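Local structure of DNA replication initiator (Cdc21/Cdc54) (1LTL) at residues Phe21-Tyr27 against Glu45-Leu51; Ile126-Lys132 against Ser174-Gln180; Val134-Cys140 against Cys162-Arg168. The protein is the N-terminal part of an archaeal MCM protein, which probably acts as an ATP-dependent single-stranded DNA helicase in DNA replication. The contacts are given in a common frame with arbitrary orientation. Numbering follows the deposited sequence.

Contact 1: residues Phe21-Tyr27 against Glu45-Leu51; sequences FFSLQDY and EVDYLDL
Inside the MCM N-terminal domain, the turn between helix 11-21 and helix 25-37, whose N-cap is Leu-24, packs where strand 43-47 gives way to helix 48-54. CA-CA distances are 7.6 Å from Phe-21 to Leu-51 and 8.3 Å from Tyr-27 to Val-46. Glu-45 and Val-46 are extended (phi/psi -77/136 and -131/134). The CA-to-CB bond of Glu-45 points away from 21-27, and the residue is exposed, as suits a charge. Val-46 (chi1 m) points toward 21-27, compact among three rings: Phe-21 CE2 lies 4.3 Å from Val-46 CB, Phe-22 CE2 4.1 Å from Val-46 CG1, and the Tyr-27 ring turns one face to CG1. Asp-47 N donates an almost linear hydrogen bond to Tyr-27 OH (2.9 Å, 176°), Tyr-27 being m. Asp-47 also N-caps helix 48-54; its OD1 accepts a weak bond from Leu-49 N (2.7 Å). Asp-50 O meets the edge of the Phe-21 ring (t) at CE1 (3.5 Å), and Leu-51 CA lies 3.8 Å from Phe-21 CE1. An apolar cluster thus combines with one polar tie at the strand-to-helix junction; tyrosine suits this central position because its ring covers Val-46 while its hydroxyl accepts the Asp-47 NH.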
loop_
_atom_site.group_PDB
_atom_site.type_symbol
_atom_site.label_atom_id
_atom_site.label_comp_id
_atom_site.label_asym_id
_atom_site.label_seq_id
_atom_site.Cartn_x
_atom_site.Cartn_y
_atom_site.Cartn_z
ATOM N N PHE A 21 -23.532 46.214 21.251
ATOM C CA PHE A 21 -24.503 45.969 22.304
ATOM C C PHE A 21 -23.751 45.852 23.628
ATOM O O PHE A 21 -24.233 46.274 24.685
ATOM C CB PHE A 21 -25.265 44.675 22.035
ATOM C CG PHE A 21 -26.320 44.380 23.052
ATOM C CD1 PHE A 21 -27.565 44.987 22.977
ATOM C CD2 PHE A 21 -26.058 43.521 24.109
ATOM C CE1 PHE A 21 -28.532 44.740 23.945
ATOM C CE2 PHE A 21 -27.017 43.269 25.077
ATOM C CZ PHE A 21 -28.255 43.879 24.996
ATOM N N PHE A 22 -22.556 45.278 23.550
ATOM C CA PHE A 22 -21.711 45.082 24.719
ATOM C C PHE A 22 -20.858 46.317 25.042
ATOM O O PHE A 22 -20.032 46.296 25.961
ATOM C CB PHE A 22 -20.824 43.845 24.507
ATOM C CG PHE A 22 -21.576 42.537 24.586
ATOM C CD1 PHE A 22 -21.432 41.569 23.598
ATOM C CD2 PHE A 22 -22.434 42.279 25.654
ATOM C CE1 PHE A 22 -22.132 40.364 23.673
ATOM C CE2 PHE A 22 -23.135 41.080 25.737
ATOM C CZ PHE A 22 -22.985 40.122 24.744
ATOM N N SER A 23 -21.065 47.389 24.280
ATOM C CA SER A 23 -20.346 48.641 24.501
ATOM C C SER A 23 -21.292 49.662 25.128
ATOM O O SER A 23 -20.853 50.604 25.784
ATOM C CB SER A 23 -19.789 49.191 23.185
ATOM O OG SER A 23 -18.572 48.550 22.837
ATOM N N LEU A 24 -22.593 49.465 24.931
ATOM C CA LEU A 24 -23.592 50.365 25.491
ATOM C C LEU A 24 -23.421 50.474 26.994
ATOM O O LEU A 24 -23.101 49.498 27.668
ATOM C CB LEU A 24 -25.003 49.866 25.186
ATOM C CG LEU A 24 -25.355 49.735 23.702
ATOM C CD1 LEU A 24 -26.771 49.195 23.541
ATOM C CD2 LEU A 24 -25.214 51.092 23.038
ATOM N N GLN A 25 -23.648 51.682 27.496
ATOM C CA GLN A 25 -23.536 52.019 28.911
ATOM C C GLN A 25 -24.104 50.947 29.839
ATOM O O GLN A 25 -23.379 50.350 30.641
ATOM C CB GLN A 25 -24.267 53.341 29.161
ATOM C CG GLN A 25 -23.843 54.474 28.236
ATOM C CD GLN A 25 -24.768 55.678 28.318
ATOM O OE1 GLN A 25 -24.918 56.289 29.380
ATOM N NE2 GLN A 25 -25.400 56.020 27.193
ATOM N N ASP A 26 -25.410 50.729 29.719
ATOM C CA ASP A 26 -26.136 49.763 30.531
ATOM C C ASP A 26 -25.437 48.415 30.761
ATOM O O ASP A 26 -25.472 47.881 31.871
ATOM C CB ASP A 26 -27.541 49.559 29.937
ATOM C CG ASP A 26 -27.657 50.054 28.489
ATOM O OD1 ASP A 26 -28.774 50.450 28.086
ATOM O OD2 ASP A 26 -26.649 50.041 27.746
ATOM N N TYR A 27 -24.790 47.880 29.728
ATOM C CA TYR A 27 -24.107 46.588 29.829
ATOM C C TYR A 27 -22.592 46.679 29.884
ATOM O O TYR A 27 -21.920 45.708 30.225
ATOM C CB TYR A 27 -24.535 45.682 28.664
ATOM C CG TYR A 27 -25.877 45.022 28.894
ATOM C CD1 TYR A 27 -26.766 44.816 27.844
ATOM C CD2 TYR A 27 -26.270 44.626 30.181
ATOM C CE1 TYR A 27 -28.011 44.242 28.069
ATOM C CE2 TYR A 27 -27.508 44.050 30.413
ATOM C CZ TYR A 27 -28.372 43.864 29.349
ATOM O OH TYR A 27 -29.603 43.302 29.567
ATOM N N GLU A 45 -25.713 37.756 32.144
ATOM C CA GLU A 45 -27.102 37.745 31.694
ATOM C C GLU A 45 -27.561 38.939 30.845
ATOM O O GLU A 45 -27.240 40.067 31.169
ATOM C CB GLU A 45 -27.964 37.636 32.924
ATOM C CG GLU A 45 -29.405 37.677 32.668
ATOM C CD GLU A 45 -30.139 37.551 33.961
ATOM O OE1 GLU A 45 -29.831 36.593 34.719
ATOM O OE2 GLU A 45 -31.014 38.408 34.222
ATOM N N VAL A 46 -28.302 38.706 29.763
ATOM C CA VAL A 46 -28.786 39.827 28.946
ATOM C C VAL A 46 -30.276 39.719 28.659
ATOM O O VAL A 46 -30.770 38.657 28.296
ATOM C CB VAL A 46 -28.030 39.973 27.596
ATOM C CG1 VAL A 46 -26.543 40.018 27.845
ATOM C CG2 VAL A 46 -28.394 38.860 26.660
ATOM N N ASP A 47 -30.995 40.821 28.829
ATOM C CA ASP A 47 -32.430 40.813 28.594
ATOM C C ASP A 47 -32.763 40.863 27.112
ATOM O O ASP A 47 -32.366 41.785 26.401
ATOM C CB ASP A 47 -33.093 41.989 29.300
ATOM C CG ASP A 47 -34.595 41.863 29.329
ATOM O OD1 ASP A 47 -35.222 41.863 28.246
ATOM O OD2 ASP A 47 -35.153 41.752 30.440
ATOM N N TYR A 48 -33.503 39.862 26.654
ATOM C CA TYR A 48 -33.908 39.776 25.259
ATOM C C TYR A 48 -34.481 41.112 24.779
ATOM O O TYR A 48 -34.076 41.626 23.737
ATOM C CB TYR A 48 -34.927 38.637 25.107
ATOM C CG TYR A 48 -35.350 38.354 23.688
ATOM C CD1 TYR A 48 -34.435 38.438 22.639
ATOM C CD2 TYR A 48 -36.666 38.010 23.391
ATOM C CE1 TYR A 48 -34.814 38.197 21.330
ATOM C CE2 TYR A 48 -37.058 37.761 22.078
ATOM C CZ TYR A 48 -36.123 37.860 21.052
ATOM O OH TYR A 48 -36.498 37.638 19.745
ATOM N N LEU A 49 -35.403 41.679 25.554
ATOM C CA LEU A 49 -36.036 42.957 25.220
ATOM C C LEU A 49 -35.010 44.007 24.818
ATOM O O LEU A 49 -35.182 44.703 23.821
ATOM C CB LEU A 49 -36.848 43.456 26.415
ATOM C CG LEU A 49 -37.929 42.461 26.871
ATOM C CD1 LEU A 49 -38.444 42.825 28.259
ATOM C CD2 LEU A 49 -39.053 42.450 25.851
ATOM N N ASP A 50 -33.939 44.115 25.598
ATOM C CA ASP A 50 -32.882 45.072 25.307
ATOM C C ASP A 50 -32.263 44.755 23.967
ATOM O O ASP A 50 -31.883 45.651 23.218
ATOM C CB ASP A 50 -31.797 45.039 26.381
ATOM C CG ASP A 50 -32.326 45.412 27.744
ATOM O OD1 ASP A 50 -31.517 45.793 28.614
ATOM O OD2 ASP A 50 -33.556 45.317 27.953
ATOM N N LEU A 51 -32.156 43.473 23.657
ATOM C CA LEU A 51 -31.581 43.090 22.386
ATOM C C LEU A 51 -32.502 43.600 21.279
ATOM O O LEU A 51 -32.029 44.115 20.267
ATOM C CB LEU A 51 -31.437 41.573 22.303
ATOM C CG LEU A 51 -30.198 41.009 21.602
ATOM C CD1 LEU A 51 -30.357 39.502 21.525
ATOM C CD2 LEU A 51 -30.020 41.588 20.209
#

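Contact 2: residues Ile126-Lys132 against Ser174-Gln180; sequences IRPRIVK and SEFLDTQ
This is an antiparallel strand pairing in the MCM OB domain, joining strand 113-137 to strand 175-185 and ending in a classic beta bulge. The axes of 127-130 and 175-180 approach to 4.4 Å, with 137° between their directions, so the pair is strongly twisted. Arg-127 and Thr-179 form a hydrogen-bonded pair: Arg-127 N to Thr-179 O is 3.1 Å and Thr-179 N to Arg-127 O is 2.8 Å. Pro-128 comes next, opposite Asp-178 at a non-hydrogen-bonded position (CA-CA 4.3 Å), where its missing NH costs no bond across the pair. Arg-129 N then donates to Leu-177 O (3.0 Å). At the bulge Val-131 and Lys-132 both face Glu-175: Glu-175 O accepts from Val-131 N (2.9 Å) and weakly from Lys-132 N (3.4 Å), while Glu-175 N donates to Lys-132 O (3.0 Å). Val-131 has phi/psi -102/-36, which turns the chain here.

Leu-177 CD2 packs on Val-131 CG1 (3.4 Å) and over the Arg-129 guanidinium, whose charge is met by Glu-205. Asp-178 OD1 is hydrogen-bonded to Ser-107 OG of a second subunit, and Phe-176 meets Phe-235 of that subunit edge-to-face. Within the chain Phe-176 (chi1 m) offers a ring face to Ile-130 (m, t), a CH-pi contact with Ile-130 CG1 4.1 Å from the ring centroid. Across the bulge itself, Lys-132 NZ forms a salt bridge with Glu-175 OE2 at 3.6 Å.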
loop_
_atom_site.group_PDB
_atom_site.type_symbol
_atom_site.label_atom_id
_atom_site.label_comp_id
_atom_site.label_asym_id
_atom_site.label_seq_id
_atom_site.Cartn_x
_atom_site.Cartn_y
_atom_site.Cartn_z
ATOM N N ILE A 126 -24.052 15.053 38.959
ATOM C CA ILE A 126 -23.241 15.961 38.175
ATOM C C ILE A 126 -21.951 15.230 37.787
ATOM O O ILE A 126 -21.299 14.647 38.645
ATOM C CB ILE A 126 -22.885 17.215 38.980
ATOM C CG1 ILE A 126 -24.165 17.910 39.460
ATOM C CG2 ILE A 126 -22.001 18.123 38.159
ATOM C CD1 ILE A 126 -24.802 17.238 40.714
ATOM N N ARG A 127 -21.603 15.220 36.501
ATOM C CA ARG A 127 -20.378 14.552 36.049
ATOM C C ARG A 127 -19.637 15.513 35.151
ATOM O O ARG A 127 -20.189 16.503 34.677
ATOM C CB ARG A 127 -20.647 13.304 35.201
ATOM C CG ARG A 127 -21.554 12.256 35.785
ATOM C CD ARG A 127 -22.089 11.304 34.685
ATOM N NE ARG A 127 -23.349 10.638 35.069
ATOM C CZ ARG A 127 -23.465 9.663 35.977
ATOM N NH1 ARG A 127 -22.384 9.202 36.617
ATOM N NH2 ARG A 127 -24.671 9.166 36.260
ATOM N N PRO A 128 -18.356 15.259 34.923
ATOM C CA PRO A 128 -17.695 16.211 34.036
ATOM C C PRO A 128 -17.743 15.705 32.577
ATOM O O PRO A 128 -18.162 14.568 32.298
ATOM C CB PRO A 128 -16.277 16.269 34.595
ATOM C CG PRO A 128 -16.094 14.902 35.194
ATOM C CD PRO A 128 -17.402 14.596 35.824
ATOM N N ARG A 129 -17.337 16.559 31.643
ATOM C CA ARG A 129 -17.294 16.176 30.248
ATOM C C ARG A 129 -16.214 17.027 29.615
ATOM O O ARG A 129 -15.945 18.124 30.071
ATOM C CB ARG A 129 -18.634 16.425 29.556
ATOM C CG ARG A 129 -18.755 17.762 28.837
ATOM C CD ARG A 129 -19.926 17.715 27.889
ATOM N NE ARG A 129 -20.401 19.041 27.480
ATOM C CZ ARG A 129 -19.739 19.879 26.690
ATOM N NH1 ARG A 129 -18.546 19.555 26.206
ATOM N NH2 ARG A 129 -20.288 21.042 26.365
ATOM N N ILE A 130 -15.589 16.530 28.562
ATOM C CA ILE A 130 -14.540 17.298 27.935
ATOM C C ILE A 130 -15.137 18.402 27.094
ATOM O O ILE A 130 -16.014 18.142 26.280
ATOM C CB ILE A 130 -13.669 16.404 27.050
ATOM C CG1 ILE A 130 -13.083 15.282 27.901
ATOM C CG2 ILE A 130 -12.589 17.219 26.387
ATOM C CD1 ILE A 130 -12.187 14.351 27.175
ATOM N N VAL A 131 -14.692 19.639 27.299
ATOM C CA VAL A 131 -15.194 20.750 26.490
ATOM C C VAL A 131 -14.166 21.077 25.451
ATOM O O VAL A 131 -14.504 21.451 24.347
ATOM C CB VAL A 131 -15.418 22.041 27.290
ATOM C CG1 VAL A 131 -16.792 22.037 27.925
ATOM C CG2 VAL A 131 -14.339 22.190 28.334
ATOM N N LYS A 132 -12.897 20.961 25.813
ATOM C CA LYS A 132 -11.831 21.251 24.871
ATOM C C LYS A 132 -10.926 20.045 24.854
ATOM O O LYS A 132 -10.137 19.850 25.767
ATOM C CB LYS A 132 -11.057 22.496 25.315
ATOM C CG LYS A 132 -10.041 23.011 24.294
ATOM C CD LYS A 132 -9.349 24.305 24.770
ATOM C CE LYS A 132 -10.364 25.458 25.000
ATOM N NZ LYS A 132 -9.797 26.666 25.724
ATOM N N SER A 174 -6.612 17.769 28.186
ATOM C CA SER A 174 -7.909 18.300 27.856
ATOM C C SER A 174 -8.588 19.008 29.027
ATOM O O SER A 174 -8.288 18.731 30.185
ATOM C CB SER A 174 -8.765 17.163 27.320
ATOM O OG SER A 174 -8.169 16.646 26.149
ATOM N N GLU A 175 -9.490 19.935 28.714
ATOM C CA GLU A 175 -10.212 20.686 29.736
ATOM C C GLU A 175 -11.604 20.126 29.940
ATOM O O GLU A 175 -12.311 19.842 28.984
ATOM C CB GLU A 175 -10.295 22.164 29.341
ATOM C CG GLU A 175 -8.975 22.941 29.473
ATOM C CD GLU A 175 -9.024 24.318 28.804
ATOM O OE1 GLU A 175 -10.047 25.041 28.954
ATOM O OE2 GLU A 175 -8.028 24.687 28.130
ATOM N N PHE A 176 -11.986 19.962 31.196
ATOM C CA PHE A 176 -13.291 19.430 31.520
ATOM C C PHE A 176 -14.276 20.509 31.913
ATOM O O PHE A 176 -13.944 21.687 31.966
ATOM C CB PHE A 176 -13.185 18.397 32.636
ATOM C CG PHE A 176 -12.527 17.128 32.208
ATOM C CD1 PHE A 176 -11.179 17.096 31.894
ATOM C CD2 PHE A 176 -13.270 15.964 32.060
ATOM C CE1 PHE A 176 -10.578 15.930 31.437
ATOM C CE2 PHE A 176 -12.671 14.786 31.600
ATOM C CZ PHE A 176 -11.324 14.775 31.290
ATOM N N LEU A 177 -15.490 20.093 32.229
ATOM C CA LEU A 177 -16.527 21.043 32.560
ATOM C C LEU A 177 -17.717 20.311 33.155
ATOM O O LEU A 177 -18.086 19.246 32.677
ATOM C CB LEU A 177 -16.884 21.772 31.282
ATOM C CG LEU A 177 -18.189 22.519 31.162
ATOM C CD1 LEU A 177 -17.895 23.886 30.566
ATOM C CD2 LEU A 177 -19.153 21.721 30.293
ATOM N N ASP A 178 -18.329 20.847 34.204
ATOM C CA ASP A 178 -19.438 20.118 34.811
ATOM C C ASP A 178 -20.728 20.136 34.004
ATOM O O ASP A 178 -21.145 21.165 33.483
ATOM C CB ASP A 178 -19.682 20.621 36.230
ATOM C CG ASP A 178 -18.510 20.347 37.148
ATOM O OD1 ASP A 178 -18.125 19.151 37.307
ATOM O OD2 ASP A 178 -17.974 21.337 37.715
ATOM N N THR A 179 -21.357 18.974 33.920
ATOM C CA THR A 179 -22.585 18.805 33.156
ATOM C C THR A 179 -23.628 18.064 33.992
ATOM O O THR A 179 -23.288 17.300 34.887
ATOM C CB THR A 179 -22.291 18.000 31.860
ATOM O OG1 THR A 179 -23.201 18.398 30.826
ATOM C CG2 THR A 179 -22.429 16.493 32.112
ATOM N N GLN A 180 -24.901 18.289 33.717
ATOM C CA GLN A 180 -25.924 17.615 34.493
ATOM C C GLN A 180 -27.195 17.412 33.715
ATOM O O GLN A 180 -27.561 18.232 32.875
ATOM C CB GLN A 180 -26.232 18.388 35.755
ATOM C CG GLN A 180 -27.372 17.807 36.529
ATOM C CD GLN A 180 -27.575 18.558 37.800
ATOM O OE1 GLN A 180 -27.189 19.725 37.904
ATOM N NE2 GLN A 180 -28.185 17.913 38.783
#

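Contact 3: residues Val134-Cys140 against Cys162-Arg168; sequences VFECRGC and CGGRSFR. With ZN (zinc ion), chain G.
The two segments supply three of the four ligands of a Cys4 zinc site: Cys-137 SG (chi1 t) at 2.4 Å from ZN, Cys-140 SG (p) at 2.6 Å and Cys-162 SG (p) at 2.4 Å; Cys-159 completes it. Gly-139 N donates to Cys-137 SG (3.2 Å), and a CB on Gly-164 would clash with that sulfur. Cys-137 and Phe-167 (m) form an antiparallel non-hydrogen-bonded pair (CA-CA 4.6 Å), with SG 4.9 Å from the ring centroid, an oblique sulfur-aromatic contact. Phe-135 CB meets Phe-167 CB at 3.9 Å. On the opposite face, Glu-136 (t, t) OE1 lies 3.6 Å from Arg-168 NE (t, chi2 off-well, chi3 m), a long salt bridge over the guanidinium face, charges only. Arg-168 CG lies over the Arg-138 (m, t) guanidinium (NH2 3.6 Å); Arg-138 CD is 3.3 Å from Ser-166 OG. Backbone bonds are Glu-136 N to Arg-168 O 2.7 Å, Arg-168 N to Glu-136 O 2.9 Å and Arg-138 N to Ser-166 O 3.0 Å. Strand 113-137 thus pairs with strand 167-169, while Phe-135 and Cys-137 touch strand 143-147.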
loop_
_atom_site.group_PDB
_atom_site.type_symbol
_atom_site.label_atom_id
_atom_site.label_comp_id
_atom_site.label_asym_id
_atom_site.label_seq_id
_atom_site.Cartn_x
_atom_site.Cartn_y
_atom_site.Cartn_z
ATOM N N VAL A 134 -7.891 17.800 23.456
ATOM C CA VAL A 134 -6.623 18.033 22.807
ATOM C C VAL A 134 -6.172 16.754 22.131
ATOM O O VAL A 134 -6.142 15.699 22.754
ATOM C CB VAL A 134 -5.576 18.491 23.818
ATOM C CG1 VAL A 134 -4.215 18.539 23.170
ATOM C CG2 VAL A 134 -5.966 19.850 24.350
ATOM N N PHE A 135 -5.835 16.831 20.854
ATOM C CA PHE A 135 -5.402 15.634 20.168
ATOM C C PHE A 135 -3.960 15.715 19.709
ATOM O O PHE A 135 -3.421 16.797 19.435
ATOM C CB PHE A 135 -6.257 15.354 18.936
ATOM C CG PHE A 135 -7.720 15.185 19.216
ATOM C CD1 PHE A 135 -8.546 16.283 19.338
ATOM C CD2 PHE A 135 -8.280 13.921 19.305
ATOM C CE1 PHE A 135 -9.896 16.123 19.548
ATOM C CE2 PHE A 135 -9.633 13.755 19.513
ATOM C CZ PHE A 135 -10.437 14.855 19.634
ATOM N N GLU A 136 -3.337 14.544 19.634
ATOM C CA GLU A 136 -1.978 14.430 19.146
ATOM C C GLU A 136 -2.125 13.833 17.752
ATOM O O GLU A 136 -2.720 12.775 17.566
ATOM C CB GLU A 136 -1.168 13.479 20.007
ATOM C CG GLU A 136 0.241 13.230 19.505
ATOM C CD GLU A 136 0.888 12.027 20.190
ATOM O OE1 GLU A 136 0.540 10.862 19.855
ATOM O OE2 GLU A 136 1.745 12.249 21.082
ATOM N N CYS A 137 -1.612 14.544 16.766
ATOM C CA CYS A 137 -1.662 14.063 15.411
ATOM C C CYS A 137 -0.661 12.912 15.268
ATOM O O CYS A 137 0.522 13.087 15.515
ATOM C CB CYS A 137 -1.292 15.173 14.451
ATOM S SG CYS A 137 -1.157 14.538 12.793
ATOM N N ARG A 138 -1.133 11.743 14.857
ATOM C CA ARG A 138 -0.260 10.600 14.711
ATOM C C ARG A 138 0.683 10.723 13.544
ATOM O O ARG A 138 1.568 9.903 13.362
ATOM C CB ARG A 138 -1.094 9.329 14.612
ATOM C CG ARG A 138 -1.883 9.124 15.875
ATOM C CD ARG A 138 -2.615 7.815 15.909
ATOM N NE ARG A 138 -2.466 7.203 17.225
ATOM C CZ ARG A 138 -3.381 6.431 17.809
ATOM N NH1 ARG A 138 -4.534 6.173 17.185
ATOM N NH2 ARG A 138 -3.139 5.909 19.017
ATOM N N GLY A 139 0.501 11.768 12.761
ATOM C CA GLY A 139 1.352 11.980 11.613
ATOM C C GLY A 139 2.618 12.742 11.934
ATOM O O GLY A 139 3.688 12.335 11.500
ATOM N N CYS A 140 2.500 13.834 12.689
ATOM C CA CYS A 140 3.639 14.656 13.028
ATOM C C CYS A 140 3.770 14.894 14.503
ATOM O O CYS A 140 4.581 15.686 14.942
ATOM C CB CYS A 140 3.552 15.995 12.325
ATOM S SG CYS A 140 2.189 16.996 12.891
ATOM N N CYS A 162 0.613 18.674 8.482
ATOM C CA CYS A 162 1.182 17.595 7.704
ATOM C C CYS A 162 0.197 16.810 6.847
ATOM O O CYS A 162 0.596 15.917 6.096
ATOM C CB CYS A 162 1.909 16.632 8.617
ATOM S SG CYS A 162 0.821 15.568 9.515
ATOM N N GLY A 163 -1.084 17.138 6.955
ATOM C CA GLY A 163 -2.090 16.447 6.173
ATOM C C GLY A 163 -2.583 15.171 6.825
ATOM O O GLY A 163 -3.377 14.435 6.257
ATOM N N GLY A 164 -2.127 14.902 8.037
ATOM C CA GLY A 164 -2.545 13.683 8.703
ATOM C C GLY A 164 -4.038 13.587 8.912
ATOM O O GLY A 164 -4.719 14.596 8.967
ATOM N N ARG A 165 -4.557 12.377 9.033
ATOM C CA ARG A 165 -5.974 12.244 9.258
ATOM C C ARG A 165 -6.250 11.373 10.465
ATOM O O ARG A 165 -7.399 11.088 10.792
ATOM C CB ARG A 165 -6.655 11.678 8.018
ATOM C CG ARG A 165 -6.901 12.724 6.969
ATOM C CD ARG A 165 -7.565 12.118 5.787
ATOM N NE ARG A 165 -7.935 13.100 4.782
ATOM C CZ ARG A 165 -7.080 13.813 4.052
ATOM N NH1 ARG A 165 -5.782 13.666 4.214
ATOM N NH2 ARG A 165 -7.526 14.654 3.122
ATOM N N SER A 166 -5.197 10.965 11.151
ATOM C CA SER A 166 -5.372 10.113 12.303
ATOM C C SER A 166 -4.893 10.805 13.584
ATOM O O SER A 166 -3.789 11.329 13.631
ATOM C CB SER A 166 -4.615 8.816 12.041
ATOM O OG SER A 166 -4.575 8.006 13.201
ATOM N N PHE A 167 -5.729 10.810 14.616
ATOM C CA PHE A 167 -5.379 11.463 15.860
ATOM C C PHE A 167 -5.579 10.605 17.088
ATOM O O PHE A 167 -6.351 9.651 17.074
ATOM C CB PHE A 167 -6.195 12.736 16.037
ATOM C CG PHE A 167 -6.092 13.672 14.894
ATOM C CD1 PHE A 167 -6.849 13.480 13.759
ATOM C CD2 PHE A 167 -5.199 14.721 14.927
ATOM C CE1 PHE A 167 -6.707 14.303 12.677
ATOM C CE2 PHE A 167 -5.053 15.552 13.833
ATOM C CZ PHE A 167 -5.809 15.343 12.713
ATOM N N ARG A 168 -4.873 10.971 18.155
ATOM C CA ARG A 168 -4.955 10.286 19.433
ATOM C C ARG A 168 -5.339 11.338 20.463
ATOM O O ARG A 168 -4.712 12.397 20.551
ATOM C CB ARG A 168 -3.607 9.678 19.805
ATOM C CG ARG A 168 -3.648 8.842 21.068
ATOM C CD ARG A 168 -2.463 9.119 21.974
ATOM N NE ARG A 168 -1.316 8.287 21.636
ATOM C CZ ARG A 168 -0.117 8.391 22.214
ATOM N NH1 ARG A 168 0.111 9.299 23.168
ATOM N NH2 ARG A 168 0.860 7.575 21.838
HETATM ZN ZN ZN G . 0.036 16.329 11.684
#

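In the fold
Along the chain, contact 1 closes before contact 2 opens, and contact 3 is nested inside the loop that contact 2 closes. Contact 1 belongs to the helical MCM N-terminal domain, its centre about 29 Å from that of contact 2 and about 42 Å from that of contact 3. Contacts 2 and 3 lie in the MCM OB range, with centres about 23 Å apart. Both use strand 113-137, which pairs with 175-185 in one and 167-169 in the other, and they touch where Ser-174 OG lies 2.9 Å from Val-134 N. The shared strand runs on from contact 2 to the zinc site of contact 3, whose centre is about 29 Å from that of the chain, against about 13 Å for contact 2; both also meet a second subunit of the dodecamer.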